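Adenosine kinase (PDB 3UBO) probably phosphorylates adenosine, as a pfkB-family kinase that binds adenosine and ADP. Local coordinates at residues A[24-27]-A[28-32]; A[145-148]-A[149-153]; A[227-230]-A[231-234]; A[293-296]-A[297-300]. One frame throughout, in Å; residues are numbered along the deposited sequence.

Interaction 1: residues A[24-27]-A[28-32]; sequences DSFL and EENGI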
ATOM      1  N   ASP A  24     -20.454  -8.576   1.929  1.00 66.02           N
ATOM      2  CA  ASP A  24     -20.617 -10.012   2.280  1.00 65.57           C
ATOM      3  C   ASP A  24     -20.928 -10.875   1.068  1.00 65.30           C
ATOM      4  O   ASP A  24     -20.261 -11.892   0.857  1.00 64.96           O
ATOM      5  CB  ASP A  24     -21.662 -10.274   3.378  1.00 68.75           C
ATOM      6  CG  ASP A  24     -21.065 -10.276   4.818  1.00 68.62           C
ATOM      7  OD1 ASP A  24     -19.812 -10.292   4.992  1.00 64.86           O
ATOM      8  OD2 ASP A  24     -21.884 -10.250   5.780  1.00 70.06           O
ATOM      9  N   SER A  25     -21.926 -10.482   0.274  1.00 64.95           N
ATOM     10  CA  SER A  25     -22.262 -11.244  -0.937  1.00 64.53           C
ATOM     11  C   SER A  25     -21.059 -11.596  -1.862  1.00 61.55           C
ATOM     12  O   SER A  25     -21.023 -12.658  -2.473  1.00 61.88           O
ATOM     13  CB  SER A  25     -23.334 -10.505  -1.710  1.00 63.45           C
ATOM     14  OG  SER A  25     -23.049  -9.132  -1.609  1.00 67.54           O
ATOM     15  N   PHE A  26     -20.063 -10.731  -1.958  1.00 59.65           N
ATOM     16  CA  PHE A  26     -18.888 -11.095  -2.727  1.00 57.85           C
ATOM     17  C   PHE A  26     -18.238 -12.384  -2.258  1.00 57.44           C
ATOM     18  O   PHE A  26     -17.778 -13.180  -3.055  1.00 57.23           O
ATOM     19  CB  PHE A  26     -17.834 -10.006  -2.692  1.00 57.00           C
ATOM     20  CG  PHE A  26     -16.690 -10.282  -3.579  1.00 54.13           C
ATOM     21  CD1 PHE A  26     -15.712 -11.195  -3.202  1.00 55.25           C
ATOM     22  CD2 PHE A  26     -16.606  -9.682  -4.813  1.00 51.51           C
ATOM     23  CE1 PHE A  26     -14.603 -11.486  -4.048  1.00 53.23           C
ATOM     24  CE2 PHE A  26     -15.532  -9.958  -5.671  1.00 55.55           C
ATOM     25  CZ  PHE A  26     -14.519 -10.873  -5.292  1.00 51.95           C
ATOM     26  N   LEU A  27     -18.172 -12.581  -0.966  1.00 57.60           N
ATOM     27  CA  LEU A  27     -17.489 -13.740  -0.461  1.00 57.02           C
ATOM     28  C   LEU A  27     -18.321 -14.989  -0.685  1.00 56.54           C
ATOM     29  O   LEU A  27     -17.763 -16.012  -0.996  1.00 58.62           O
ATOM     30  CB  LEU A  27     -17.141 -13.569   1.022  1.00 58.74           C
ATOM     31  CG  LEU A  27     -16.374 -12.307   1.411  1.00 56.84           C
ATOM     32  CD1 LEU A  27     -16.284 -12.225   2.902  1.00 54.02           C
ATOM     33  CD2 LEU A  27     -15.000 -12.270   0.746  1.00 55.46           C
ATOM     34  N   GLU A  28     -19.635 -14.929  -0.562  1.00 56.66           N
ATOM     35  CA  GLU A  28     -20.426 -16.126  -0.844  1.00 58.30           C
ATOM     36  C   GLU A  28     -20.420 -16.372  -2.333  1.00 59.37           C
ATOM     37  O   GLU A  28     -20.241 -17.512  -2.741  1.00 55.45           O
ATOM     38  CB  GLU A  28     -21.888 -16.074  -0.352  1.00 61.53           C
ATOM     39  CG  GLU A  28     -22.140 -15.254   0.953  1.00 67.21           C
ATOM     40  CD  GLU A  28     -23.630 -14.861   1.102  1.00 76.90           C
ATOM     41  OE1 GLU A  28     -24.409 -15.458   0.293  1.00 79.96           O
ATOM     42  OE2 GLU A  28     -24.021 -13.994   1.979  1.00 73.05           O
ATOM     43  N   GLU A  29     -20.608 -15.332  -3.151  1.00 58.21           N
ATOM     44  CA  GLU A  29     -20.584 -15.549  -4.599  1.00 58.40           C
ATOM     45  C   GLU A  29     -19.331 -16.227  -5.106  1.00 60.19           C
ATOM     46  O   GLU A  29     -19.393 -16.989  -6.099  1.00 58.12           O
ATOM     47  CB  GLU A  29     -20.854 -14.290  -5.395  1.00 60.36           C
ATOM     48  CG  GLU A  29     -22.347 -13.929  -5.374  1.00 64.18           C
ATOM     49  CD  GLU A  29     -22.652 -12.412  -5.656  1.00 68.05           C
ATOM     50  OE1 GLU A  29     -21.913 -11.765  -6.518  1.00 62.92           O
ATOM     51  OE2 GLU A  29     -23.646 -11.906  -4.992  1.00 64.74           O
ATOM     52  N   ASN A  30     -18.196 -15.991  -4.422  1.00 60.15           N
ATOM     53  CA  ASN A  30     -16.937 -16.621  -4.819  1.00 55.70           C
ATOM     54  C   ASN A  30     -16.505 -17.767  -3.930  1.00 56.98           C
ATOM     55  O   ASN A  30     -15.345 -18.212  -3.978  1.00 57.41           O
ATOM     56  CB  ASN A  30     -15.844 -15.580  -4.906  1.00 55.01           C
ATOM     57  CG  ASN A  30     -16.118 -14.562  -5.981  1.00 57.10           C
ATOM     58  OD1 ASN A  30     -15.778 -14.786  -7.154  1.00 58.52           O
ATOM     59  ND2 ASN A  30     -16.761 -13.442  -5.607  1.00 55.78           N
ATOM     60  N   GLY A  31     -17.417 -18.279  -3.120  1.00 56.17           N
ATOM     61  CA  GLY A  31     -17.095 -19.431  -2.290  1.00 55.33           C
ATOM     62  C   GLY A  31     -15.819 -19.215  -1.477  1.00 57.14           C
ATOM     63  O   GLY A  31     -15.027 -20.146  -1.313  1.00 54.06           O
ATOM     64  N   ILE A  32     -15.604 -17.994  -0.986  1.00 53.66           N
ATOM     65  CA  ILE A  32     -14.489 -17.706  -0.108  1.00 54.31           C
ATOM     66  C   ILE A  32     -14.958 -17.829   1.338  1.00 57.32           C
ATOM     67  O   ILE A  32     -16.074 -17.393   1.669  1.00 54.83           O
ATOM     68  CB  ILE A  32     -14.083 -16.270  -0.258  1.00 54.37           C
ATOM     69  CG1 ILE A  32     -13.841 -15.937  -1.717  1.00 50.82           C
ATOM     70  CG2 ILE A  32     -12.960 -15.912   0.702  1.00 53.57           C
ATOM     71  CD1 ILE A  32     -13.026 -14.669  -1.969  1.00 48.96           C
TER

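Interaction 2: residues A[145-148]-A[149-153]; sequences EDDV and VAQSK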
ATOM      1  N   GLU A 145      19.654 -20.601   8.030  1.00 63.28           N
ATOM      2  CA  GLU A 145      20.939 -20.005   8.408  1.00 64.03           C
ATOM      3  C   GLU A 145      21.176 -20.521   9.836  1.00 67.68           C
ATOM      4  O   GLU A 145      20.323 -20.372  10.746  1.00 69.08           O
ATOM      5  CB  GLU A 145      20.977 -18.465   8.365  1.00 63.19           C
ATOM      6  CG  GLU A 145      21.263 -17.816   7.027  1.00 60.13           C
ATOM      7  CD  GLU A 145      20.572 -16.433   6.880  1.00 65.39           C
ATOM      8  OE1 GLU A 145      21.189 -15.445   7.371  1.00 65.43           O
ATOM      9  OE2 GLU A 145      19.434 -16.346   6.273  1.00 61.05           O
ATOM     10  N   ASP A 146      22.329 -21.146  10.009  1.00 69.45           N
ATOM     11  CA  ASP A 146      22.645 -22.025  11.123  1.00 69.92           C
ATOM     12  C   ASP A 146      23.007 -21.229  12.402  1.00 69.00           C
ATOM     13  O   ASP A 146      22.460 -21.425  13.536  1.00 63.80           O
ATOM     14  CB  ASP A 146      23.860 -22.837  10.620  1.00 72.31           C
ATOM     15  CG  ASP A 146      24.019 -24.128  11.356  1.00 76.93           C
ATOM     16  OD1 ASP A 146      23.510 -24.136  12.513  1.00 81.44           O
ATOM     17  OD2 ASP A 146      24.602 -25.112  10.817  1.00 74.56           O
ATOM     18  N   ASP A 147      23.973 -20.339  12.154  1.00 70.28           N
ATOM     19  CA  ASP A 147      24.539 -19.426  13.124  1.00 69.08           C
ATOM     20  C   ASP A 147      23.395 -18.614  13.673  1.00 68.79           C
ATOM     21  O   ASP A 147      23.199 -18.509  14.908  1.00 70.24           O
ATOM     22  CB  ASP A 147      25.639 -18.535  12.475  1.00 71.40           C
ATOM     23  CG  ASP A 147      25.217 -17.920  11.125  1.00 71.10           C
ATOM     24  OD1 ASP A 147      24.637 -18.656  10.313  1.00 68.85           O
ATOM     25  OD2 ASP A 147      25.452 -16.706  10.869  1.00 71.89           O
ATOM     26  N   VAL A 148      22.603 -18.079  12.743  1.00 69.18           N
ATOM     27  CA  VAL A 148      21.407 -17.294  13.068  1.00 65.80           C
ATOM     28  C   VAL A 148      20.394 -18.018  13.988  1.00 63.45           C
ATOM     29  O   VAL A 148      20.070 -17.462  15.005  1.00 64.61           O
ATOM     30  CB  VAL A 148      20.835 -16.620  11.776  1.00 67.23           C
ATOM     31  CG1 VAL A 148      19.633 -15.672  12.048  1.00 61.23           C
ATOM     32  CG2 VAL A 148      22.002 -15.856  11.046  1.00 68.08           C
ATOM     33  N   VAL A 149      19.935 -19.239  13.717  1.00 62.10           N
ATOM     34  CA  VAL A 149      19.078 -19.903  14.714  1.00 61.66           C
ATOM     35  C   VAL A 149      19.697 -19.934  16.106  1.00 64.77           C
ATOM     36  O   VAL A 149      19.010 -19.627  17.093  1.00 67.63           O
ATOM     37  CB  VAL A 149      18.690 -21.308  14.315  1.00 61.33           C
ATOM     38  CG1 VAL A 149      17.592 -21.938  15.225  1.00 55.43           C
ATOM     39  CG2 VAL A 149      18.336 -21.303  12.851  1.00 63.49           C
ATOM     40  N   ALA A 150      20.985 -20.265  16.192  1.00 65.50           N
ATOM     41  CA  ALA A 150      21.712 -20.349  17.474  1.00 65.32           C
ATOM     42  C   ALA A 150      21.806 -19.012  18.262  1.00 64.45           C
ATOM     43  O   ALA A 150      21.733 -18.976  19.505  1.00 65.03           O
ATOM     44  CB  ALA A 150      23.121 -20.954  17.229  1.00 64.65           C
ATOM     45  N   GLN A 151      21.964 -17.920  17.536  1.00 63.02           N
ATOM     46  CA  GLN A 151      22.079 -16.595  18.137  1.00 63.30           C
ATOM     47  C   GLN A 151      20.747 -15.903  18.540  1.00 64.81           C
ATOM     48  O   GLN A 151      20.719 -14.696  18.980  1.00 61.51           O
ATOM     49  CB  GLN A 151      22.831 -15.699  17.163  1.00 65.70           C
ATOM     50  CG  GLN A 151      24.093 -16.338  16.614  1.00 66.96           C
ATOM     51  CD  GLN A 151      24.723 -15.500  15.512  1.00 72.73           C
ATOM     52  OE1 GLN A 151      24.150 -15.372  14.399  1.00 72.35           O
ATOM     53  NE2 GLN A 151      25.904 -14.905  15.810  1.00 70.38           N
ATOM     54  N   SER A 152      19.657 -16.674  18.444  1.00 63.50           N
ATOM     55  CA  SER A 152      18.334 -16.082  18.567  1.00 62.71           C
ATOM     56  C   SER A 152      17.573 -16.703  19.711  1.00 62.75           C
ATOM     57  O   SER A 152      17.404 -17.948  19.761  1.00 62.27           O
ATOM     58  CB  SER A 152      17.554 -16.178  17.234  1.00 60.40           C
ATOM     59  OG  SER A 152      18.136 -15.314  16.276  1.00 58.08           O
ATOM     60  N   LYS A 153      17.086 -15.814  20.593  1.00 61.41           N
ATOM     61  CA  LYS A 153      16.506 -16.234  21.865  1.00 62.53           C
ATOM     62  C   LYS A 153      15.285 -17.118  21.638  1.00 62.91           C
ATOM     63  O   LYS A 153      15.223 -18.275  22.070  1.00 61.16           O
ATOM     64  CB  LYS A 153      16.187 -15.038  22.797  1.00 59.55           C
ATOM     65  CG  LYS A 153      17.396 -14.114  23.184  1.00 60.69           C
ATOM     66  CD  LYS A 153      17.034 -13.237  24.425  1.00 58.59           C
ATOM     67  CE  LYS A 153      17.815 -11.943  24.515  1.00 58.85           C
ATOM     68  NZ  LYS A 153      17.571 -11.271  25.859  1.00 59.82           N
TER

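Interaction 3: residues A[227-230]-A[231-234]; sequences TEDF and DRAL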
ATOM      1  N   THR A 227     -13.301 -29.136  20.659  1.00 83.30           N
ATOM      2  CA  THR A 227     -14.261 -28.822  21.738  1.00 87.60           C
ATOM      3  C   THR A 227     -14.855 -27.379  21.755  1.00 89.41           C
ATOM      4  O   THR A 227     -14.204 -26.389  21.370  1.00 88.85           O
ATOM      5  CB  THR A 227     -13.696 -29.147  23.173  1.00 89.13           C
ATOM      6  OG1 THR A 227     -14.630 -28.729  24.186  1.00 89.50           O
ATOM      7  CG2 THR A 227     -12.379 -28.423  23.417  1.00 89.46           C
ATOM      8  N   GLU A 228     -16.100 -27.282  22.211  1.00 87.63           N
ATOM      9  CA  GLU A 228     -16.709 -25.997  22.435  1.00 88.10           C
ATOM     10  C   GLU A 228     -16.440 -25.499  23.883  1.00 90.66           C
ATOM     11  O   GLU A 228     -16.692 -24.329  24.170  1.00 88.85           O
ATOM     12  CB  GLU A 228     -18.210 -26.037  22.075  1.00 84.71           C
ATOM     13  N   ASP A 229     -15.917 -26.354  24.786  1.00 91.14           N
ATOM     14  CA  ASP A 229     -15.573 -25.890  26.159  1.00 90.88           C
ATOM     15  C   ASP A 229     -14.206 -25.202  26.242  1.00 90.42           C
ATOM     16  O   ASP A 229     -13.166 -25.876  26.246  1.00 90.97           O
ATOM     17  CB  ASP A 229     -15.622 -27.008  27.220  1.00 90.75           C
ATOM     18  CG  ASP A 229     -15.227 -26.502  28.649  1.00 90.68           C
ATOM     19  OD1 ASP A 229     -15.088 -25.264  28.883  1.00 90.64           O
ATOM     20  OD2 ASP A 229     -15.058 -27.353  29.543  1.00 87.78           O
ATOM     21  N   PHE A 230     -14.216 -23.873  26.338  1.00 88.56           N
ATOM     22  CA  PHE A 230     -12.975 -23.097  26.313  1.00 88.72           C
ATOM     23  C   PHE A 230     -12.056 -23.309  27.564  1.00 89.85           C
ATOM     24  O   PHE A 230     -10.816 -23.341  27.456  1.00 86.52           O
ATOM     25  CB  PHE A 230     -13.287 -21.601  26.052  1.00 86.58           C
ATOM     26  CG  PHE A 230     -12.055 -20.748  25.834  1.00 84.40           C
ATOM     27  CD1 PHE A 230     -11.128 -21.075  24.856  1.00 83.43           C
ATOM     28  CD2 PHE A 230     -11.818 -19.628  26.613  1.00 84.25           C
ATOM     29  CE1 PHE A 230      -9.985 -20.293  24.662  1.00 82.27           C
ATOM     30  CE2 PHE A 230     -10.672 -18.856  26.425  1.00 82.22           C
ATOM     31  CZ  PHE A 230      -9.765 -19.183  25.451  1.00 80.63           C
ATOM     32  N   ASP A 231     -12.662 -23.442  28.747  1.00 91.58           N
ATOM     33  CA  ASP A 231     -11.877 -23.683  29.953  1.00 91.01           C
ATOM     34  C   ASP A 231     -11.121 -24.998  29.837  1.00 90.70           C
ATOM     35  O   ASP A 231      -9.921 -25.058  30.120  1.00 88.81           O
ATOM     36  CB  ASP A 231     -12.764 -23.645  31.191  1.00 89.49           C
ATOM     37  CG  ASP A 231     -13.074 -22.227  31.608  1.00 94.48           C
ATOM     38  OD1 ASP A 231     -12.240 -21.348  31.250  1.00 90.58           O
ATOM     39  OD2 ASP A 231     -14.134 -21.994  32.269  1.00 94.45           O
ATOM     40  N   ARG A 232     -11.845 -26.036  29.407  1.00 90.64           N
ATOM     41  CA  ARG A 232     -11.284 -27.368  29.221  1.00 91.28           C
ATOM     42  C   ARG A 232     -10.090 -27.308  28.298  1.00 91.13           C
ATOM     43  O   ARG A 232      -9.083 -28.007  28.509  1.00 91.69           O
ATOM     44  CB  ARG A 232     -12.310 -28.305  28.578  1.00 91.97           C
ATOM     45  CG  ARG A 232     -11.703 -29.667  28.131  1.00 94.95           C
ATOM     46  CD  ARG A 232     -11.965 -30.762  29.185  1.00 98.01           C
ATOM     47  NE  ARG A 232     -11.070 -31.925  29.123  1.00 98.90           N
ATOM     48  CZ  ARG A 232     -11.311 -33.089  29.741  1.00100.87           C
ATOM     49  NH1 ARG A 232     -12.439 -33.261  30.458  1.00 96.22           N
ATOM     50  NH2 ARG A 232     -10.431 -34.090  29.633  1.00 97.37           N
ATOM     51  N   ALA A 233     -10.235 -26.500  27.248  1.00 89.48           N
ATOM     52  CA  ALA A 233      -9.207 -26.379  26.229  1.00 89.70           C
ATOM     53  C   ALA A 233      -7.966 -25.697  26.794  1.00 89.71           C
ATOM     54  O   ALA A 233      -6.824 -26.052  26.437  1.00 88.72           O
ATOM     55  CB  ALA A 233      -9.728 -25.643  25.012  1.00 87.52           C
ATOM     56  N   LEU A 234      -8.195 -24.746  27.703  1.00 89.01           N
ATOM     57  CA  LEU A 234      -7.100 -24.047  28.382  1.00 87.90           C
ATOM     58  C   LEU A 234      -6.230 -25.011  29.198  1.00 88.53           C
ATOM     59  O   LEU A 234      -5.018 -24.833  29.251  1.00 87.80           O
ATOM     60  CB  LEU A 234      -7.616 -22.863  29.228  1.00 88.05           C
ATOM     61  CG  LEU A 234      -7.870 -21.549  28.457  1.00 86.95           C
ATOM     62  CD1 LEU A 234      -8.313 -20.421  29.329  1.00 86.74           C
ATOM     63  CD2 LEU A 234      -6.609 -21.117  27.797  1.00 85.29           C
TER

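Interaction 4: residues A[293-296]-A[297-300]; sequences GRSL and EECS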
ATOM      1  N   GLY A 293      13.109  -9.978  29.309  1.00 67.21           N
ATOM      2  CA  GLY A 293      12.508 -10.380  30.566  1.00 65.10           C
ATOM      3  C   GLY A 293      11.476  -9.423  31.135  1.00 71.02           C
ATOM      4  O   GLY A 293      11.823  -8.352  31.667  1.00 72.35           O
ATOM      5  N   ARG A 294      10.202  -9.820  31.044  1.00 70.89           N
ATOM      6  CA  ARG A 294       9.081  -9.027  31.535  1.00 66.86           C
ATOM      7  C   ARG A 294       7.924  -9.935  31.973  1.00 67.69           C
ATOM      8  O   ARG A 294       7.846 -11.087  31.606  1.00 66.50           O
ATOM      9  CB  ARG A 294       8.613  -8.036  30.477  1.00 68.76           C
ATOM     10  CG  ARG A 294       9.563  -6.887  30.211  1.00 69.84           C
ATOM     11  CD  ARG A 294       8.945  -5.931  29.258  1.00 70.60           C
ATOM     12  NE  ARG A 294       9.960  -5.338  28.418  1.00 72.06           N
ATOM     13  CZ  ARG A 294      10.260  -4.033  28.385  1.00 77.48           C
ATOM     14  NH1 ARG A 294       9.584  -3.152  29.155  1.00 76.30           N
ATOM     15  NH2 ARG A 294      11.235  -3.610  27.549  1.00 74.13           N
ATOM     16  N   SER A 295       7.030  -9.419  32.791  1.00 69.32           N
ATOM     17  CA  SER A 295       6.011 -10.269  33.374  1.00 71.50           C
ATOM     18  C   SER A 295       5.203 -10.804  32.230  1.00 69.31           C
ATOM     19  O   SER A 295       5.232 -10.210  31.170  1.00 68.02           O
ATOM     20  CB  SER A 295       5.099  -9.421  34.276  1.00 70.99           C
ATOM     21  OG  SER A 295       5.033  -8.085  33.781  1.00 71.39           O
ATOM     22  N   LEU A 296       4.474 -11.894  32.452  1.00 68.65           N
ATOM     23  CA  LEU A 296       3.389 -12.286  31.553  1.00 69.76           C
ATOM     24  C   LEU A 296       2.379 -11.144  31.455  1.00 72.53           C
ATOM     25  O   LEU A 296       1.794 -10.885  30.390  1.00 72.09           O
ATOM     26  CB  LEU A 296       2.670 -13.538  32.059  1.00 70.49           C
ATOM     27  CG  LEU A 296       3.571 -14.788  32.102  1.00 72.16           C
ATOM     28  CD1 LEU A 296       2.760 -16.097  32.149  1.00 70.23           C
ATOM     29  CD2 LEU A 296       4.532 -14.757  30.924  1.00 72.10           C
ATOM     30  N   GLU A 297       2.175 -10.482  32.586  1.00 71.37           N
ATOM     31  CA  GLU A 297       1.310  -9.342  32.677  1.00 72.57           C
ATOM     32  C   GLU A 297       1.751  -8.260  31.675  1.00 71.85           C
ATOM     33  O   GLU A 297       0.965  -7.830  30.843  1.00 71.36           O
ATOM     34  CB  GLU A 297       1.348  -8.806  34.123  1.00 73.63           C
ATOM     35  CG  GLU A 297      -0.009  -8.693  34.815  1.00 73.05           C
ATOM     36  CD  GLU A 297      -0.605  -7.289  34.750  1.00 75.39           C
ATOM     37  OE1 GLU A 297       0.154  -6.322  34.473  1.00 76.14           O
ATOM     38  OE2 GLU A 297      -1.830  -7.154  34.995  1.00 72.54           O
ATOM     39  N   GLU A 298       3.000  -7.821  31.750  1.00 71.17           N
ATOM     40  CA  GLU A 298       3.453  -6.729  30.904  1.00 71.67           C
ATOM     41  C   GLU A 298       3.693  -7.244  29.483  1.00 70.79           C
ATOM     42  O   GLU A 298       3.942  -6.489  28.525  1.00 69.76           O
ATOM     43  CB  GLU A 298       4.737  -6.156  31.467  1.00 74.04           C
ATOM     44  CG  GLU A 298       4.942  -4.636  31.264  1.00 79.16           C
ATOM     45  CD  GLU A 298       6.369  -4.222  31.701  1.00 85.99           C
ATOM     46  OE1 GLU A 298       6.938  -4.926  32.613  1.00 85.85           O
ATOM     47  OE2 GLU A 298       6.933  -3.232  31.123  1.00 86.92           O
ATOM     48  N   CYS A 299       3.639  -8.558  29.354  1.00 71.15           N
ATOM     49  CA  CYS A 299       3.782  -9.187  28.048  1.00 70.23           C
ATOM     50  C   CYS A 299       2.411  -9.084  27.370  1.00 70.48           C
ATOM     51  O   CYS A 299       2.318  -8.487  26.294  1.00 71.50           O
ATOM     52  CB  CYS A 299       4.336 -10.645  28.114  1.00 67.41           C
ATOM     53  SG  CYS A 299       6.162 -10.857  27.934  1.00 64.47           S
ATOM     54  N   SER A 300       1.347  -9.617  27.983  1.00 68.85           N
ATOM     55  CA  SER A 300       0.067  -9.532  27.328  1.00 66.59           C
ATOM     56  C   SER A 300      -0.149  -8.072  26.941  1.00 66.79           C
ATOM     57  O   SER A 300      -0.765  -7.774  25.931  1.00 67.89           O
ATOM     58  CB  SER A 300      -1.051  -9.985  28.238  1.00 66.72           C
ATOM     59  OG  SER A 300      -0.904 -11.314  28.599  1.00 64.19           O
TER

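Interaction 1: residues A[24-27]-A[28-32]
Phe-26 and Asn-30 meet at the C-terminal end of helix 24-29, which closes in a Schellman motif. Backbone hydrogen bonds define the motif. Ile-32 N bonds to Leu-27 O at 2.9 Å, and Gly-31 N bonds back to Glu-28 O at 3.0 Å. Gly-31 is the C-prime residue, and its positive phi is favoured by glycine. One turn earlier, Glu-29 N reaches Ser-25 O at 2.8 Å, a nearly straight helical bond.

The side-chain hydrogen bond belongs to Asn-30. Its ND2 donates to Phe-26 O at 2.8 Å, in the carbonyl plane and on a lone pair. Phe-26 O also accepts from Asn-30 N at 3.2 Å, so one residue grips this carbonyl twice. The other amide atom, OD1, has a weak bond to Arg-51.

The apolar contacts lie beside this grip. CD1 of Ile-32 comes to the edge of the Phe-26 ring and also touches CD2 of Leu-27, at 4.1 Å. Leu-27 and Ile-32 also touch Phe-120 and Ser-128, so the helix end rests on strands 116-121 and 127-132 of the mixed sheet.

With CG opposite the backbone N (chi1 -174°), the Phe-26 ring leans toward the C-terminal end of the helix. There ND2 of Asn-30 lies 3.2 Å above the plane of the Phe-26 ring, over its centre, with the ring and amide planes 31° apart.

Interaction 2: residues A[145-148]-A[149-153]
Asp-147 and Gln-151 lie one turn apart in the short helix 146-150, where Glu-145 holds the N-cap position. Backbone hydrogen bonds make the helix. Val-149 N bonds to Glu-145 O at 3.2 Å, and Ala-150 N bonds to Asp-146 O at 3.3 Å. Gln-151 N bonds to Asp-147 O at 3.0 Å and adds a weak bond to Val-148 O. Gln-151 is the first residue to leave the helical conformation.

The van der Waals contacts centre on the Gln-151 side chain. Its CG lies beside the backbone N (chi1 -48°), which lays CG and CD over the carbonyl oxygen of Asp-147. OE1 then stands 4.0 Å from Asp-147 CB and 4.0 Å from Val-148 CG2. The amide and the Asp-147 carboxylate are turned 40° from each other. OE1 and Asp-147 O are both acceptors, so they make no hydrogen bond. Cut back to an alanine here, the side chain is likely to lose its cover over the Asp-147 carbonyl and its contact with Val-148 CG2, while the backbone bond would remain. On another side of the helix, CG2 of Val-149 packs against Glu-145 O.

The helix leads directly into strand 152-158 of the parallel sheet. The Glu-145 carboxylate leads away from residues 149-153, and its OE1 hydrogen-bonds His-102 NE2 on strand 102-103 at the sheet edge. Val-148 faces strands 6-11 and 77-80, touching Tyr-6, Ala-78 and Phe-80. Val-149 fills the space between Leu-9, Phe-80 and helix 168-179, where it meets Ala-174, Ile-177 and Ala-178.

Interaction 3: residues A[227-230]-A[231-234]
Asp-229 reaches over the first turn of helix 230-240 and meets Asp-231 and Arg-232. Its CB lies 3.8 Å from Arg-232 CB. CG is extended away from the backbone N (chi1 179°), which carries the carboxylate forward over the backbone N-H groups of the first turn. CG itself rests against Arg-232 CB. OD1 accepts two weak hydrogen bonds, from Asp-231 N at 3.0 Å and from Arg-232 N at 3.4 Å. The second is the straighter, with an N-H...O angle of 172°. OD2 lies over Arg-232 CB, while the guanidinium of Arg-232 leads away: its NE is 6.1 Å from OD2.

The backbone continues the turn, with Ala-233 N bonded to Asp-229 O and Leu-234 N bonded to Phe-230 O. Leu-234 CG sits over one face of the Phe-230 ring, toward its rim. Leu-234 CD1 is 4.1 Å from Phe-230 CE2. The same ring makes a cation-pi contact with Arg-218.

Just upstream, Thr-227 OG1 accepts from Asp-229 N at 2.8 Å. The arrangement is an ST turn followed by a helix N-cap, with the N-cap carboxylate weakly receiving the amides two and three residues on.

Interaction 4: residues A[293-296]-A[297-300]
Arg-294 and Glu-298 form a salt bridge beside the N-cap of helix 296-311, where Ser-295 is the capping residue. Arg-294 comes first. Its aliphatic part passes obliquely by the Glu-298 carboxylate, with CD 3.8 Å from Glu-298 OE2. NH1 then donates a weak bond to Glu-298 OE2 at 3.3 Å. The oxygen lies at the edge of the guanidinium, in its plane, but the two flat groups are turned 80° from each other. A second partner, Ser-292 OG, holds Arg-294 NE. A lysine in place of Glu-298 would probably leave Arg-294 NH1 without its carboxylate partner and set a like charge near the guanidinium.

Ser-295 follows. Its OG accepts from Glu-298 N at 2.9 Å, the capping bond. OG sits between its own backbone N and carbonyl carbon (chi1 30°), which turns it to Glu-298 N. Ser-295 O takes a weak bond from Cys-299 N, and Cys-299 SG packs against the same carbonyl.

Leu-296 then turns its side chain away to Val-255, Arg-257 and Val-262, on the two-stranded sheet of 253-257 and 260-264. Cys-299 instead meets Phe-286 and Tyr-290 of helix 278-290. The Leu-296 carbonyl stays with the helix: its O accepts from Ser-300 N at 2.8 Å, with an N-H...O angle of 173°.

How the interactions relate
The four contacts are local. Three sit at helix ends, and interaction 2 takes in all of helix 146-150. Interaction 1 closes a helix, and interactions 3 and 4 cap helix starts. Interaction 1 lies by the mixed sheet, with the Ile-32 side chain about 11 Å from the bound adenosine. Interactions 3 and 4 lie near ADP: the side chains of Phe-230 and Ser-300 are about 9 and 8 Å from it. The centres of interactions 3 and 4 are 24 Å apart. Interaction 2 lies across the chain's centre from interaction 1, 43 Å between centres. It comes within about 6 Å of interaction 4 at the nearest atoms, where Lys-153 NZ bonds to Thr-291 O.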